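PDB 3RPC: possible metal-dependent hydrolase from Veillonella parvula, which probably hydrolyses an as yet unidentified substrate at a two-zinc centre, as other enzymes of the metallo-beta-lactamase superfamily do. Local coordinates for residues A[8-11]-A[12-16]; A[101-105]-A[106-110]; A[170-173]-A[174-177]; A[247-250]-A[251-254]. All coordinates share one frame; numbering follows the deposited sequence.

Contact 1 (A[8-11]-A[12-16]); sequences THIR and NATGK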
loop_
_atom_site.group_PDB
_atom_site.type_symbol
_atom_site.label_atom_id
_atom_site.label_comp_id
_atom_site.label_asym_id
_atom_site.label_seq_id
_atom_site.Cartn_x
_atom_site.Cartn_y
_atom_site.Cartn_z
ATOM N N THR A 8 25.963 -8.327 4.493
ATOM C CA THR A 8 27.144 -7.596 4.076
ATOM C C THR A 8 26.703 -6.361 3.318
ATOM O O THR A 8 26.098 -6.459 2.247
ATOM C CB THR A 8 28.044 -8.444 3.164
ATOM O OG1 THR A 8 28.535 -9.576 3.896
ATOM C CG2 THR A 8 29.215 -7.611 2.676
ATOM N N HIS A 9 26.983 -5.190 3.873
ATOM C CA HIS A 9 26.624 -3.984 3.163
ATOM C C HIS A 9 27.580 -3.741 2.006
ATOM O O HIS A 9 28.780 -3.950 2.155
ATOM C CB HIS A 9 26.601 -2.756 4.063
ATOM C CG HIS A 9 25.953 -1.601 3.390
ATOM N ND1 HIS A 9 24.703 -1.709 2.822
ATOM C CD2 HIS A 9 26.395 -0.352 3.110
ATOM C CE1 HIS A 9 24.388 -0.564 2.247
ATOM N NE2 HIS A 9 25.396 0.274 2.407
ATOM N N ILE A 10 27.058 -3.321 0.856
ATOM C CA ILE A 10 27.919 -3.042 -0.302
ATOM C C ILE A 10 28.048 -1.531 -0.528
ATOM O O ILE A 10 29.115 -0.957 -0.314
ATOM C CB ILE A 10 27.454 -3.779 -1.580
ATOM C CG1 ILE A 10 27.424 -5.293 -1.340
ATOM C CG2 ILE A 10 28.376 -3.450 -2.761
ATOM C CD1 ILE A 10 28.761 -5.893 -0.958
ATOM N N ARG A 11 26.959 -0.877 -0.919
ATOM C CA ARG A 11 27.020 0.558 -1.204
ATOM C C ARG A 11 25.608 1.067 -1.445
ATOM O O ARG A 11 24.867 0.453 -2.181
ATOM C CB ARG A 11 27.898 0.831 -2.436
ATOM C CG ARG A 11 28.154 2.335 -2.666
ATOM C CD ARG A 11 28.940 2.592 -3.962
ATOM N NE ARG A 11 28.214 2.108 -5.130
ATOM C CZ ARG A 11 28.700 2.101 -6.369
ATOM N NH1 ARG A 11 29.918 2.570 -6.616
ATOM N NH2 ARG A 11 27.964 1.625 -7.370
ATOM N N ASN A 12 25.269 2.202 -0.832
ATOM C CA ASN A 12 23.907 2.761 -0.890
ATOM C C ASN A 12 22.883 1.773 -0.313
ATOM O O ASN A 12 22.942 1.463 0.875
ATOM C CB ASN A 12 23.531 3.205 -2.309
ATOM C CG ASN A 12 22.372 4.201 -2.324
ATOM O OD1 ASN A 12 22.330 5.135 -1.511
ATOM N ND2 ASN A 12 21.441 4.018 -3.246
ATOM N N ALA A 13 21.977 1.262 -1.145
ATOM C CA ALA A 13 21.019 0.246 -0.695
ATOM C C ALA A 13 21.413 -1.159 -1.157
ATOM O O ALA A 13 20.676 -2.117 -0.943
ATOM C CB ALA A 13 19.602 0.576 -1.187
ATOM N N THR A 14 22.580 -1.280 -1.783
ATOM C CA THR A 14 23.029 -2.571 -2.289
ATOM C C THR A 14 23.692 -3.346 -1.163
ATOM O O THR A 14 24.569 -2.828 -0.481
ATOM C CB THR A 14 24.037 -2.401 -3.443
ATOM O OG1 THR A 14 23.461 -1.595 -4.474
ATOM C CG2 THR A 14 24.453 -3.760 -4.028
ATOM N N GLY A 15 23.267 -4.590 -0.977
ATOM C CA GLY A 15 23.825 -5.441 0.058
ATOM C C GLY A 15 23.659 -6.897 -0.313
ATOM O O GLY A 15 22.967 -7.213 -1.278
ATOM N N LYS A 16 24.306 -7.779 0.441
ATOM C CA LYS A 16 24.134 -9.215 0.262
ATOM C C LYS A 16 23.637 -9.805 1.574
ATOM O O LYS A 16 24.318 -9.721 2.604
ATOM C CB LYS A 16 25.449 -9.878 -0.176
ATOM C CG LYS A 16 25.932 -9.426 -1.558
ATOM C CD LYS A 16 27.397 -9.823 -1.827
ATOM C CE LYS A 16 27.568 -11.318 -1.957
ATOM N NZ LYS A 16 28.990 -11.622 -2.316
HETATM O O HOH W 1 26.169 -11.963 2.994
HETATM O O HOH W 2 26.641 3.230 1.375
#
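Thr8 and Lys16 pair through two backbone hydrogen bonds. Thr8 N gives to Lys16 O at 2.9 Å, and Lys16 N to Thr8 O. Nearer the turn, Thr14 O takes two donors on one face of its carbonyl plane: Ile10 N at 2.9 Å and Arg11 N at 3.1 Å. Two residues face one, a classic beta bulge. Thr14 N reaches Arg11 O at 2.9 Å, from above the carbonyl plane, and closes a type II' turn.

Ile10 CB lies 3.9 Å from Thr14 CG2. With CG anti to the backbone N (chi1 -168°), the His9 ring is carried forward to the turn, and Arg11 N sits above one face, offset toward the rim.

Water 2 accepts from Asn12 N and makes a weak bond to His9 NE2. The polar ends are bound elsewhere in the chain: His9 ND1 to Tyr7 OH, Arg11 to the carbonyls of Phe29, Ala31 and Val52.

Asn12 ND2 donates to the backbone O of Asp76, a zinc ligand, and the Asn12 side chain lies about 5 Å from a zinc ion. This is a bulged beta hairpin with its turn at the dizinc site of a metallo-beta-lactamase fold.

Contact 2 (A[101-105]-A[106-110]); sequences ELITS and QGFID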
loop_
_atom_site.group_PDB
_atom_site.type_symbol
_atom_site.label_atom_id
_atom_site.label_comp_id
_atom_site.label_asym_id
_atom_site.label_seq_id
_atom_site.Cartn_x
_atom_site.Cartn_y
_atom_site.Cartn_z
ATOM N N GLU A 101 8.497 -6.993 -16.573
ATOM C CA GLU A 101 8.606 -6.800 -18.018
ATOM C C GLU A 101 9.894 -6.082 -18.368
ATOM O O GLU A 101 10.583 -6.443 -19.335
ATOM C CB GLU A 101 7.401 -6.038 -18.559
ATOM C CG GLU A 101 6.125 -6.873 -18.577
ATOM C CD GLU A 101 4.908 -6.070 -18.990
ATOM O OE1 GLU A 101 5.045 -4.847 -19.205
ATOM O OE2 GLU A 101 3.814 -6.663 -19.095
ATOM N N LEU A 102 10.245 -5.081 -17.570
ATOM C CA LEU A 102 11.475 -4.350 -17.826
ATOM C C LEU A 102 12.685 -5.272 -17.730
ATOM O O LEU A 102 13.520 -5.333 -18.637
ATOM C CB LEU A 102 11.626 -3.201 -16.833
ATOM C CG LEU A 102 12.910 -2.385 -17.014
ATOM C CD1 LEU A 102 12.941 -1.713 -18.386
ATOM C CD2 LEU A 102 13.062 -1.356 -15.900
ATOM N N ILE A 103 12.779 -5.993 -16.620
ATOM C CA ILE A 103 13.960 -6.810 -16.359
ATOM C C ILE A 103 14.054 -8.021 -17.303
ATOM O O ILE A 103 15.147 -8.396 -17.731
ATOM C CB ILE A 103 14.061 -7.173 -14.854
ATOM C CG1 ILE A 103 14.337 -5.891 -14.057
ATOM C CG2 ILE A 103 15.154 -8.214 -14.616
ATOM C CD1 ILE A 103 14.362 -6.070 -12.542
ATOM N N THR A 104 12.910 -8.605 -17.643
ATOM C CA THR A 104 12.851 -9.630 -18.682
ATOM C C THR A 104 13.382 -9.088 -20.008
ATOM O O THR A 104 14.114 -9.781 -20.723
ATOM C CB THR A 104 11.413 -10.113 -18.918
ATOM O OG1 THR A 104 10.911 -10.744 -17.731
ATOM C CG2 THR A 104 11.383 -11.120 -20.076
ATOM N N SER A 105 13.005 -7.857 -20.349
ATOM C CA SER A 105 13.448 -7.272 -21.616
ATOM C C SER A 105 14.959 -7.048 -21.604
ATOM O O SER A 105 15.580 -6.861 -22.652
ATOM C CB SER A 105 12.726 -5.956 -21.920
ATOM O OG SER A 105 13.218 -4.880 -21.124
ATOM N N GLN A 106 15.537 -7.059 -20.406
ATOM C CA GLN A 106 16.967 -6.852 -20.232
ATOM C C GLN A 106 17.742 -8.173 -20.240
ATOM O O GLN A 106 18.950 -8.196 -20.006
ATOM C CB GLN A 106 17.230 -6.024 -18.962
ATOM C CG GLN A 106 16.698 -4.590 -19.085
ATOM C CD GLN A 106 16.602 -3.837 -17.764
ATOM O OE1 GLN A 106 16.647 -4.425 -16.683
ATOM N NE2 GLN A 106 16.467 -2.518 -17.853
ATOM N N GLY A 107 17.045 -9.271 -20.524
ATOM C CA GLY A 107 17.709 -10.543 -20.761
ATOM C C GLY A 107 17.596 -11.558 -19.640
ATOM O O GLY A 107 18.072 -12.679 -19.766
ATOM N N PHE A 108 16.972 -11.173 -18.532
ATOM C CA PHE A 108 16.832 -12.084 -17.398
ATOM C C PHE A 108 15.685 -13.071 -17.611
ATOM O O PHE A 108 14.563 -12.679 -17.910
ATOM C CB PHE A 108 16.714 -11.274 -16.092
ATOM C CG PHE A 108 17.975 -10.519 -15.771
ATOM C CD1 PHE A 108 18.983 -11.115 -15.027
ATOM C CD2 PHE A 108 18.188 -9.237 -16.269
ATOM C CE1 PHE A 108 20.167 -10.441 -14.766
ATOM C CE2 PHE A 108 19.376 -8.562 -16.014
ATOM C CZ PHE A 108 20.362 -9.164 -15.260
ATOM N N ILE A 109 15.984 -14.362 -17.488
ATOM C CA ILE A 109 15.037 -15.393 -17.917
ATOM C C ILE A 109 14.205 -15.979 -16.786
ATOM O O ILE A 109 13.265 -16.732 -17.033
ATOM C CB ILE A 109 15.763 -16.556 -18.610
ATOM C CG1 ILE A 109 16.683 -17.262 -17.609
ATOM C CG2 ILE A 109 16.556 -16.057 -19.812
ATOM C CD1 ILE A 109 17.282 -18.560 -18.150
ATOM N N ASP A 110 14.539 -15.622 -15.549
ATOM C CA ASP A 110 13.823 -16.135 -14.389
ATOM C C ASP A 110 13.488 -14.987 -13.440
ATOM O O ASP A 110 14.137 -14.801 -12.417
ATOM C CB ASP A 110 14.661 -17.204 -13.685
ATOM C CG ASP A 110 13.909 -17.899 -12.569
ATOM O OD1 ASP A 110 12.706 -17.609 -12.384
ATOM O OD2 ASP A 110 14.525 -18.750 -11.890
HETATM O O HOH W 3 14.849 -12.417 -21.047
HETATM O O HOH W 4 11.976 -13.463 -17.414
#
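Ile103 and Phe108 meet obliquely: the CG2 branch of Ile103 lies against the CB-CG-CD2 corner of Phe108. Ile103 CG2 is 3.6 Å from Phe108 CD2. Ile103 O lies at the edge of the same ring, in its plane. This carbonyl also receives Gln106 N at 3.0 Å, from well above its plane, and Phe108 N in a weak bond.

Gln106 runs back over the last turn. Its CG stands anti to the carbonyl carbon (chi1 -67°), and the chain is extended beyond it. This lays the amide across Leu102 and Ile103. Gln106 NE2 is 3.7 Å from Leu102 CD1, while Gln106 OE1 faces Ile103 CG1 at 3.8 Å. That oxygen accepts from Trp78 NE1, and Trp78 also meets the Phe108 ring edge-to-face.

Ser105 OG donates a short hydrogen bond (2.5 Å) to Leu102 O. Water 4 donates to Thr104 OG1 and to Phe108 O; Thr104 OG1 is also bonded to Lys100 O.

Gly107 N bonds Thr104 O at 3.0 Å. Gly107 has a positive phi (106°), a backbone shape suited to glycine. This is a Schellman motif, its longer bond weak, from which the chain turns toward strand 111-113 of the metallo-beta-lactamase fold.

Contact 3 (A[170-173]-A[174-177]); sequences VWTS and DVEK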
loop_
_atom_site.group_PDB
_atom_site.type_symbol
_atom_site.label_atom_id
_atom_site.label_comp_id
_atom_site.label_asym_id
_atom_site.label_seq_id
_atom_site.Cartn_x
_atom_site.Cartn_y
_atom_site.Cartn_z
ATOM N N VAL A 170 8.722 6.391 3.037
ATOM C CA VAL A 170 8.615 7.168 4.267
ATOM C C VAL A 170 7.818 6.353 5.292
ATOM O O VAL A 170 7.319 5.272 4.987
ATOM C CB VAL A 170 7.953 8.534 4.020
ATOM C CG1 VAL A 170 8.717 9.317 2.966
ATOM C CG2 VAL A 170 6.467 8.388 3.616
ATOM N N TRP A 171 7.704 6.851 6.515
ATOM C CA TRP A 171 6.982 6.100 7.539
ATOM C C TRP A 171 5.476 6.188 7.305
ATOM O O TRP A 171 4.884 7.244 7.479
ATOM C CB TRP A 171 7.318 6.633 8.928
ATOM C CG TRP A 171 6.911 5.699 10.007
ATOM C CD1 TRP A 171 5.637 5.437 10.426
ATOM C CD2 TRP A 171 7.776 4.904 10.817
ATOM N NE1 TRP A 171 5.660 4.503 11.441
ATOM C CE2 TRP A 171 6.964 4.172 11.708
ATOM C CE3 TRP A 171 9.162 4.748 10.886
ATOM C CZ2 TRP A 171 7.493 3.292 12.650
ATOM C CZ3 TRP A 171 9.689 3.874 11.823
ATOM C CH2 TRP A 171 8.855 3.152 12.690
ATOM N N THR A 172 4.868 5.081 6.896
ATOM C CA THR A 172 3.422 5.028 6.675
ATOM C C THR A 172 2.826 3.866 7.461
ATOM O O THR A 172 3.543 3.119 8.131
ATOM C CB THR A 172 3.083 4.781 5.201
ATOM O OG1 THR A 172 3.464 3.443 4.848
ATOM C CG2 THR A 172 3.787 5.777 4.287
ATOM N N SER A 173 1.510 3.688 7.371
ATOM C CA SER A 173 0.879 2.557 8.029
ATOM C C SER A 173 1.341 1.217 7.464
ATOM O O SER A 173 1.207 0.187 8.121
ATOM C CB SER A 173 -0.644 2.668 7.948
ATOM O OG SER A 173 -1.092 3.805 8.671
ATOM N N ASP A 174 1.879 1.221 6.246
ATOM C CA ASP A 174 2.383 -0.031 5.682
ATOM C C ASP A 174 3.574 -0.530 6.494
ATOM O O ASP A 174 3.770 -1.740 6.648
ATOM C CB ASP A 174 2.760 0.140 4.212
ATOM C CG ASP A 174 1.541 0.133 3.293
ATOM O OD1 ASP A 174 0.552 -0.548 3.626
ATOM O OD2 ASP A 174 1.579 0.794 2.237
ATOM N N VAL A 175 4.367 0.409 7.005
ATOM C CA VAL A 175 5.507 0.080 7.856
ATOM C C VAL A 175 4.986 -0.450 9.201
ATOM O O VAL A 175 5.456 -1.482 9.700
ATOM C CB VAL A 175 6.418 1.315 8.052
ATOM C CG1 VAL A 175 7.582 1.003 9.005
ATOM C CG2 VAL A 175 6.928 1.804 6.701
ATOM N N GLU A 176 3.998 0.240 9.775
ATOM C CA GLU A 176 3.392 -0.205 11.036
ATOM C C GLU A 176 2.811 -1.598 10.895
ATOM O O GLU A 176 2.940 -2.422 11.798
ATOM C CB GLU A 176 2.309 0.770 11.521
ATOM C CG GLU A 176 2.812 2.178 11.840
ATOM C CD GLU A 176 3.618 2.278 13.136
ATOM O OE1 GLU A 176 3.822 1.257 13.837
ATOM O OE2 GLU A 176 4.045 3.405 13.466
ATOM N N LYS A 177 2.160 -1.843 9.758
ATOM C CA LYS A 177 1.580 -3.152 9.465
ATOM C C LYS A 177 2.636 -4.244 9.434
ATOM O O LYS A 177 2.474 -5.278 10.085
ATOM C CB LYS A 177 0.808 -3.123 8.145
ATOM C CG LYS A 177 -0.555 -2.447 8.252
ATOM C CD LYS A 177 -1.153 -2.233 6.873
ATOM C CE LYS A 177 -2.570 -1.660 6.938
ATOM N NZ LYS A 177 -3.167 -1.657 5.563
HETATM O O HOH W 5 2.636 3.207 2.320
#
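Trp171 NE1 gives a hydrogen bond to Glu176 OE2 at 2.8 Å. The oxygen lies close to the indole plane, but the nitrogen meets the carboxylate from above its plane. The two planes are 65° apart. Two torsions bring the groups together: Trp171 CG is anti to the backbone N, and the Glu176 chain bends at chi2 (-74°). Glu176 OE1 forms a salt bridge with Arg216.

Val175 CG1 stands over the centre of the six-membered Trp171 ring, 4.2 Å from its centroid, in a CH-pi contact. The other methyl, CG2, points to the backbone of Val170 and Thr172.

Thr172 is the N-cap of helix 173-182. Its OG1 lies between the backbone N and the carbonyl carbon (chi1 69°), and accepts from Asp174 N at 3.1 Å. Thr172 O takes weak bonds from Val175 N and Glu176 N. Lys177 N bonds Ser173 O at 2.8 Å.

Water 5 links Thr172 OG1 and Asp174 OD2, and donates to the carboxylate. Lys177 packs its CB, CG and CD along Ser173 O. The chain then runs extended to NZ, which makes a salt bridge with Asp149 of the second subunit.

Contact 4 (A[247-250]-A[251-254]); sequences NNIE and SHVA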
loop_
_atom_site.group_PDB
_atom_site.type_symbol
_atom_site.label_atom_id
_atom_site.label_comp_id
_atom_site.label_asym_id
_atom_site.label_seq_id
_atom_site.Cartn_x
_atom_site.Cartn_y
_atom_site.Cartn_z
ATOM N N ASN A 247 21.224 10.143 21.404
ATOM C CA ASN A 247 20.008 9.532 21.927
ATOM C C ASN A 247 20.227 8.212 22.654
ATOM O O ASN A 247 19.266 7.554 23.071
ATOM C CB ASN A 247 18.967 9.360 20.825
ATOM C CG ASN A 247 18.311 10.660 20.462
ATOM O OD1 ASN A 247 17.600 11.244 21.282
ATOM N ND2 ASN A 247 18.547 11.135 19.247
ATOM N N ASN A 248 21.491 7.835 22.824
ATOM C CA ASN A 248 21.834 6.641 23.593
ATOM C C ASN A 248 21.262 5.366 22.997
ATOM O O ASN A 248 20.909 4.432 23.722
ATOM C CB ASN A 248 21.364 6.798 25.036
ATOM C CG ASN A 248 21.777 8.127 25.623
ATOM O OD1 ASN A 248 22.972 8.384 25.787
ATOM N ND2 ASN A 248 20.804 8.979 25.930
ATOM N N ILE A 249 21.196 5.313 21.670
ATOM C CA ILE A 249 20.648 4.132 21.000
ATOM C C ILE A 249 21.645 3.407 20.097
ATOM O O ILE A 249 21.258 2.648 19.198
ATOM C CB ILE A 249 19.350 4.482 20.228
ATOM C CG1 ILE A 249 19.584 5.639 19.248
ATOM C CG2 ILE A 249 18.237 4.837 21.216
ATOM C CD1 ILE A 249 18.343 6.010 18.407
ATOM N N GLU A 250 22.933 3.612 20.356
ATOM C CA GLU A 250 23.968 2.960 19.556
ATOM C C GLU A 250 23.909 1.436 19.611
ATOM O O GLU A 250 24.289 0.768 18.651
ATOM C CB GLU A 250 25.348 3.429 20.001
ATOM C CG GLU A 250 25.655 4.840 19.580
ATOM C CD GLU A 250 26.876 5.396 20.279
ATOM O OE1 GLU A 250 27.702 6.048 19.604
ATOM O OE2 GLU A 250 26.997 5.191 21.506
ATOM N N SER A 251 23.459 0.881 20.734
ATOM C CA SER A 251 23.376 -0.574 20.850
ATOM C C SER A 251 22.271 -1.154 19.967
ATOM O O SER A 251 22.254 -2.360 19.691
ATOM C CB SER A 251 23.146 -1.000 22.298
ATOM O OG SER A 251 24.276 -0.702 23.100
ATOM N N HIS A 252 21.347 -0.298 19.536
ATOM C CA HIS A 252 20.198 -0.715 18.732
ATOM C C HIS A 252 20.412 -0.536 17.235
ATOM O O HIS A 252 19.759 -1.202 16.437
ATOM C CB HIS A 252 18.953 0.096 19.113
ATOM C CG HIS A 252 18.521 -0.082 20.528
ATOM N ND1 HIS A 252 17.445 -0.868 20.888
ATOM C CD2 HIS A 252 18.999 0.452 21.678
ATOM C CE1 HIS A 252 17.288 -0.819 22.200
ATOM N NE2 HIS A 252 18.220 -0.026 22.703
ATOM N N VAL A 253 21.294 0.389 16.863
ATOM C CA VAL A 253 21.416 0.826 15.474
ATOM C C VAL A 253 22.839 0.694 14.946
ATOM O O VAL A 253 23.765 1.338 15.460
ATOM C CB VAL A 253 21.005 2.301 15.310
ATOM C CG1 VAL A 253 21.080 2.710 13.832
ATOM C CG2 VAL A 253 19.595 2.525 15.869
ATOM N N ALA A 254 23.003 -0.136 13.917
ATOM C CA ALA A 254 24.287 -0.280 13.236
ATOM C C ALA A 254 24.318 0.627 12.015
ATOM O O ALA A 254 23.304 0.808 11.332
ATOM C CB ALA A 254 24.505 -1.722 12.822
HETATM O O HOH W 6 22.116 1.946 23.144
#
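Ile249 O is the shared acceptor of a type I beta turn that carries the chain from helix 237-246 into strand 253-254. His252 N reaches it at 3.0 Å, from above the carbonyl plane. Val253 N makes a second, weak bond to the same oxygen at 3.2 Å. A Schellman motif lies just before the turn and ends the helix. Asn248, with positive phi (61°), is its C-prime residue.

The side chains gather round the same carbonyl. The imidazole of His252 has Ile249 O near its plane, at one edge. Its CG is anti to the carbonyl carbon (chi1 -62°), which leaves CD2 beside the start of the Ile249 side chain. His252 CD2 is 4.3 Å from Ile249 CB. Val253 CG2 lies 3.7 Å from Ile249 O, and its contact with Ile249 CD1 is loose.

The next shell is apolar. Ile249, His252 and Val253 all touch Val214 of helix 207-216, and Val253 also reaches Ile210. Ile244 of helix 237-246 packs against Ile249, Glu250 and Val253. The turn is therefore seated on two helices, although much of it lies at the surface.

The backbone fixes the two ends. Ile249 N bonds Ile244 O and Asn248 N bonds Lys245 O, completing the helix end. On the strand side, His252 and Ala254 bond the backbone of Ile222, so strand 253-254 lies along strand 221-225. Water 6 bridges the helix end to the turn: it donates to Asn248 O at 2.8 Å and accepts from Ser251 N at 3.0 Å.

Overall arrangement
The four contacts follow one another along the chain without overlap, and none touches another. Contact 1 lies nearest the chain centre, in the sheet that also holds strand 111-113, toward which contact 2 leads. Contact 4 enters the edge strand 253-254 of the other sheet, and contact 3 starts helix 173-182, which follows strand 163-165 of that sheet. Contacts 2 and 4 lie on opposite sides of the chain's centre, with centres about 40 Å apart. Contacts 1 and 4 have nearest atoms about 9 Å apart. Contact 1 adjoins the zinc site, contact 3 meets the second subunit, and contacts 2 and 4 both include a Schellman helix end and lead into an outermost strand, one in each sheet.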